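Adenylate cyclase-like protein (Chlamydia trachomatis, PDB 4QO6) forms part of the inner-membrane ring of the type III secretion system, this chain being an extended periplasmic piece of three BON-like domains. Local coordinates at residues N32-L36 with F60-D65; N44-K48 with D66-E72. All coordinates share one frame. Residues are numbered along the deposited sequence.

Contact 1 (N32-L36 with F60-D65); sequences NNGQL and FVKSVD
Strands 35-39 and 63-70 begin their parallel pairing here, in the first BON-like domain. Phe60 turns its ring, chi1 p, onto helix 10-19. Val61 CG1 lies 4.1 Å from Leu36 CB, an apolar touch. Lys62 N donates to Gly34 O at 2.9 Å, and Lys62 NZ hydrogen-bonds to Ser59 O. Gly34 has phi/psi 68/18 and forms a G1 bulge with Gln35 opposite Asn30; a CB on it would clash with Lys62 CG. Ser63 pairs with Gln35, CA atoms 4.7 Å apart. Ser63 N reaches Gly34 O weakly at 3.5 Å, and Ser63 O accepts from Leu36 N at 2.7 Å. Their side chains lie on one face, where Gln35 NE2 donates to Ser63 OG at 2.7 Å. Val64 pairs with Leu36, CA atoms 4.8 Å apart. Both side chains take the other face and pack on Val55 of helix 45-56. Asp65 N donates to Leu36 O at 2.7 Å. Backbone bonds thus join the strands, leaving one polar face and one apolar face under helix 45-56.

Contact 2 (N44-K48 with D66-E72); sequences NSIDK and DNVIDDE
Helix 45-56 starts beside the end of strand 63-70, where the chain passes into helix 71-83. The contact joins the start of this connecting helix 45-56 to strand 63-70 within their beta-alpha-beta unit. Asn44 and Asp70 are both N-caps, with CA atoms 4.9 Å apart. Asn44 OD1, chi1 p, accepts from Asp47 N at 3.0 Å. Asn44 OD1 accepts weakly from Ile46 N at 2.9 Å. Asp70 OD1, chi1 t, accepts weakly from Glu72 N at 2.9 Å, and weakly from Ala73 N. Two waters bridge the helix starts. Water 1 accepts from Asn44 ND2 at 2.9 Å and donates to Glu72 OE2 at 2.8 Å. Water 2 accepts from Ser45 N at 2.8 Å and donates to Asp70 OD2 at 2.8 Å and Glu72 OE1 at 2.5 Å. Lys48 extends, chi1 to chi3 t and chi4 m, past Val68, with Lys48 CE 3.0 Å from Val68 O. Lys48 NZ forms a very short 2.4 Å salt bridge with Asp66 OD2. Asp66 OD1 accepts from Val68 N at 3.0 Å, an Asx turn. Asp66, Asp70 and Glu72 are thus answered by one lysine, backbone amides and water, so the join is mainly polar.

How the contacts relate
Contact 1 lies in the first of three BON-like domains, near the N-terminal end of an elongated chain. Contact 2 lies where strand 63-70 of that domain passes into helix 71-83. The centres of contact 1 and contact 2 are about 19 Å apart. They share strand 63-70: contact 1 uses its start and contact 2 its end. Residues 60-65 and 66-72 adjoin, and the segments alternate along the chain as 32-36, 44-48, 60-65 and 66-72. Contact 1 joins the strand to its sheet neighbour 35-39. Contact 2 joins it to the start of helix 45-56, which crosses back over the sheet. The end of strand 63-70 leads directly into helix 71-83, where Asp71 hydrogen-bonds to His41 and to Gly99 N.

Contact 1 (N32-L36 with F60-D65)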
loop_
_atom_site.group_PDB
_atom_site.type_symbol
_atom_site.label_atom_id
_atom_site.label_comp_id
_atom_site.label_asym_id
_atom_site.label_seq_id
_atom_site.Cartn_x
_atom_site.Cartn_y
_atom_site.Cartn_z
ATOM N N ASN A 32 2.760 20.140 -41.417
ATOM C CA ASN A 32 3.336 21.392 -41.948
ATOM C C ASN A 32 4.786 21.651 -41.539
ATOM O O ASN A 32 5.571 22.177 -42.326
ATOM C CB ASN A 32 2.513 22.617 -41.515
ATOM C CG ASN A 32 1.042 22.519 -41.902
ATOM O OD1 ASN A 32 0.158 22.871 -41.108
ATOM N ND2 ASN A 32 0.769 22.044 -43.117
ATOM N N ASN A 33 5.146 21.318 -40.307
ATOM C CA ASN A 33 6.520 21.526 -39.839
ATOM C C ASN A 33 7.242 20.226 -39.390
ATOM O O ASN A 33 8.360 20.274 -38.907
ATOM C CB ASN A 33 6.539 22.612 -38.732
ATOM C CG ASN A 33 5.852 22.162 -37.438
ATOM O OD1 ASN A 33 4.892 21.402 -37.464
ATOM N ND2 ASN A 33 6.334 22.653 -36.299
ATOM N N GLY A 34 6.606 19.068 -39.553
ATOM C CA GLY A 34 7.204 17.797 -39.120
ATOM C C GLY A 34 7.364 17.590 -37.612
ATOM O O GLY A 34 8.122 16.724 -37.185
ATOM N N GLN A 35 6.638 18.375 -36.824
ATOM C CA GLN A 35 6.768 18.369 -35.382
ATOM C C GLN A 35 5.858 17.338 -34.718
ATOM O O GLN A 35 4.648 17.301 -34.980
ATOM C CB GLN A 35 6.436 19.749 -34.801
ATOM C CG GLN A 35 6.391 19.712 -33.281
ATOM C CD GLN A 35 6.809 21.018 -32.660
ATOM O OE1 GLN A 35 5.979 21.874 -32.360
ATOM N NE2 GLN A 35 8.110 21.184 -32.478
ATOM N N LEU A 36 6.446 16.522 -33.853
ATOM C CA LEU A 36 5.676 15.591 -33.015
ATOM C C LEU A 36 5.563 16.150 -31.610
ATOM O O LEU A 36 6.559 16.471 -30.968
ATOM C CB LEU A 36 6.347 14.222 -32.981
ATOM C CG LEU A 36 5.616 13.041 -32.339
ATOM C CD1 LEU A 36 4.415 12.570 -33.102
ATOM C CD2 LEU A 36 6.555 11.866 -32.176
ATOM N N PHE A 60 10.390 11.183 -41.050
ATOM C CA PHE A 60 9.430 12.307 -41.240
ATOM C C PHE A 60 9.230 13.229 -40.005
ATOM O O PHE A 60 8.529 14.246 -40.071
ATOM C CB PHE A 60 8.081 11.760 -41.735
ATOM C CG PHE A 60 7.496 10.680 -40.860
ATOM C CD1 PHE A 60 6.761 11.002 -39.743
ATOM C CD2 PHE A 60 7.674 9.350 -41.165
ATOM C CE1 PHE A 60 6.219 10.022 -38.944
ATOM C CE2 PHE A 60 7.162 8.354 -40.355
ATOM C CZ PHE A 60 6.419 8.685 -39.251
ATOM N N VAL A 61 9.853 12.873 -38.883
ATOM C CA VAL A 61 9.749 13.635 -37.647
ATOM C C VAL A 61 11.012 14.472 -37.550
ATOM O O VAL A 61 12.135 13.923 -37.454
ATOM C CB VAL A 61 9.570 12.723 -36.408
ATOM C CG1 VAL A 61 9.733 13.520 -35.126
ATOM C CG2 VAL A 61 8.185 12.058 -36.439
ATOM N N LYS A 62 10.801 15.785 -37.609
ATOM C CA LYS A 62 11.861 16.773 -37.612
ATOM C C LYS A 62 12.097 17.284 -36.241
ATOM O O LYS A 62 13.267 17.538 -35.893
ATOM C CB LYS A 62 11.505 17.949 -38.497
ATOM C CG LYS A 62 11.185 17.568 -39.935
ATOM C CD LYS A 62 12.357 16.841 -40.582
ATOM C CE LYS A 62 11.949 16.156 -41.882
ATOM N NZ LYS A 62 12.860 15.006 -42.111
ATOM N N SER A 63 11.027 17.459 -35.456
ATOM C CA SER A 63 11.226 17.791 -34.049
ATOM C C SER A 63 10.222 17.112 -33.117
ATOM O O SER A 63 9.146 16.676 -33.544
ATOM C CB SER A 63 11.165 19.301 -33.855
ATOM O OG SER A 63 9.844 19.750 -33.993
ATOM N N VAL A 64 10.624 17.011 -31.857
ATOM C CA VAL A 64 9.821 16.400 -30.817
ATOM C C VAL A 64 9.571 17.411 -29.666
ATOM O O VAL A 64 10.505 17.970 -29.133
ATOM C CB VAL A 64 10.499 15.141 -30.305
ATOM C CG1 VAL A 64 9.663 14.522 -29.192
ATOM C CG2 VAL A 64 10.687 14.122 -31.470
ATOM N N ASP A 65 8.308 17.682 -29.362
ATOM C CA ASP A 65 7.949 18.469 -28.223
ATOM C C ASP A 65 7.527 17.473 -27.106
ATOM O O ASP A 65 6.435 16.908 -27.092
ATOM C CB ASP A 65 6.832 19.480 -28.587
ATOM C CG ASP A 65 6.510 20.445 -27.426
ATOM O OD1 ASP A 65 6.390 20.005 -26.270
ATOM O OD2 ASP A 65 6.409 21.657 -27.639
#

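Contact 2 (N44-K48 with D66-E72)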
loop_
_atom_site.group_PDB
_atom_site.type_symbol
_atom_site.label_atom_id
_atom_site.label_comp_id
_atom_site.label_asym_id
_atom_site.label_seq_id
_atom_site.Cartn_x
_atom_site.Cartn_y
_atom_site.Cartn_z
ATOM N N ASN A 44 10.069 5.364 -16.171
ATOM C CA ASN A 44 11.300 6.055 -15.744
ATOM C C ASN A 44 12.096 6.732 -16.855
ATOM O O ASN A 44 11.790 6.572 -18.014
ATOM C CB ASN A 44 12.211 5.102 -14.955
ATOM C CG ASN A 44 12.695 3.900 -15.766
ATOM O OD1 ASN A 44 13.132 4.009 -16.906
ATOM N ND2 ASN A 44 12.647 2.764 -15.157
ATOM N N SER A 45 13.071 7.571 -16.502
ATOM C CA SER A 45 13.884 8.235 -17.498
ATOM C C SER A 45 14.578 7.265 -18.512
ATOM O O SER A 45 14.940 7.690 -19.598
ATOM C CB SER A 45 14.929 9.072 -16.844
ATOM O OG SER A 45 15.645 8.280 -15.916
ATOM N N ILE A 46 14.787 6.006 -18.172
ATOM C CA ILE A 46 15.352 5.028 -19.168
ATOM C C ILE A 46 14.297 4.778 -20.233
ATOM O O ILE A 46 14.550 5.071 -21.395
ATOM C CB ILE A 46 15.862 3.737 -18.520
ATOM C CG1 ILE A 46 16.960 4.088 -17.522
ATOM C CG2 ILE A 46 16.371 2.710 -19.565
ATOM C CD1 ILE A 46 17.354 2.935 -16.630
ATOM N N ASP A 47 13.074 4.381 -19.854
ATOM C CA ASP A 47 12.013 4.301 -20.825
ATOM C C ASP A 47 11.799 5.600 -21.627
ATOM O O ASP A 47 11.502 5.567 -22.817
ATOM C CB ASP A 47 10.702 3.813 -20.189
ATOM C CG ASP A 47 10.842 2.438 -19.524
ATOM O OD1 ASP A 47 11.880 1.737 -19.704
ATOM O OD2 ASP A 47 9.901 2.007 -18.825
ATOM N N LYS A 48 11.950 6.768 -20.996
ATOM C CA LYS A 48 11.726 8.000 -21.683
ATOM C C LYS A 48 12.748 8.164 -22.813
ATOM O O LYS A 48 12.425 8.603 -23.911
ATOM C CB LYS A 48 11.842 9.125 -20.696
ATOM C CG LYS A 48 11.419 10.500 -21.199
ATOM C CD LYS A 48 11.138 11.311 -19.921
ATOM C CE LYS A 48 10.458 12.618 -20.157
ATOM N NZ LYS A 48 11.294 13.390 -21.083
ATOM N N ASP A 66 8.400 17.305 -26.137
ATOM C CA ASP A 66 8.299 16.200 -25.171
ATOM C C ASP A 66 7.672 16.636 -23.867
ATOM O O ASP A 66 8.316 17.351 -23.094
ATOM C CB ASP A 66 9.710 15.644 -24.899
ATOM C CG ASP A 66 9.769 14.805 -23.644
ATOM O OD1 ASP A 66 8.730 14.318 -23.214
ATOM O OD2 ASP A 66 10.865 14.651 -23.058
ATOM N N ASN A 67 6.440 16.207 -23.617
ATOM C CA ASN A 67 5.732 16.517 -22.363
ATOM C C ASN A 67 5.347 15.240 -21.585
ATOM O O ASN A 67 4.268 15.090 -20.988
ATOM C CB ASN A 67 4.526 17.340 -22.704
ATOM C CG ASN A 67 4.898 18.621 -23.408
ATOM O OD1 ASN A 67 5.131 19.642 -22.753
ATOM N ND2 ASN A 67 4.926 18.604 -24.730
ATOM N N VAL A 68 6.243 14.284 -21.627
ATOM C CA VAL A 68 5.984 13.004 -21.033
ATOM C C VAL A 68 6.543 13.034 -19.603
ATOM O O VAL A 68 7.672 13.404 -19.403
ATOM C CB VAL A 68 6.686 11.897 -21.843
ATOM C CG1 VAL A 68 6.507 10.553 -21.160
ATOM C CG2 VAL A 68 6.134 11.826 -23.242
ATOM N N ILE A 69 5.739 12.636 -18.656
ATOM C CA ILE A 69 6.085 12.494 -17.243
ATOM C C ILE A 69 6.891 11.211 -16.942
ATOM O O ILE A 69 6.499 10.083 -17.322
ATOM C CB ILE A 69 4.785 12.430 -16.417
ATOM C CG1 ILE A 69 3.864 13.667 -16.688
ATOM C CG2 ILE A 69 5.076 12.270 -14.954
ATOM C CD1 ILE A 69 4.592 15.008 -16.666
ATOM N N ASP A 70 8.009 11.388 -16.250
ATOM C CA ASP A 70 8.784 10.301 -15.679
ATOM C C ASP A 70 8.169 9.963 -14.293
ATOM O O ASP A 70 8.334 10.670 -13.299
ATOM C CB ASP A 70 10.232 10.764 -15.587
ATOM C CG ASP A 70 11.124 9.827 -14.771
ATOM O OD1 ASP A 70 10.593 8.891 -14.167
ATOM O OD2 ASP A 70 12.375 10.035 -14.772
ATOM N N ASP A 71 7.382 8.920 -14.235
ATOM C CA ASP A 71 6.660 8.607 -13.009
ATOM C C ASP A 71 7.599 8.346 -11.828
ATOM O O ASP A 71 7.237 8.658 -10.682
ATOM C CB ASP A 71 5.717 7.443 -13.221
ATOM C CG ASP A 71 4.509 7.798 -14.072
ATOM O OD1 ASP A 71 4.227 8.988 -14.301
ATOM O OD2 ASP A 71 3.787 6.877 -14.490
ATOM N N GLU A 72 8.802 7.823 -12.097
ATOM C CA GLU A 72 9.783 7.529 -11.017
ATOM C C GLU A 72 10.241 8.798 -10.279
ATOM O O GLU A 72 10.374 8.784 -9.072
ATOM C CB GLU A 72 11.001 6.787 -11.594
ATOM C CG GLU A 72 11.935 6.149 -10.618
ATOM C CD GLU A 72 13.190 5.528 -11.288
ATOM O OE1 GLU A 72 14.060 6.233 -11.946
ATOM O OE2 GLU A 72 13.284 4.298 -11.147
HETATM O O HOH W 1 11.764 2.417 -12.468
HETATM O O HOH W 2 13.890 7.914 -13.845
#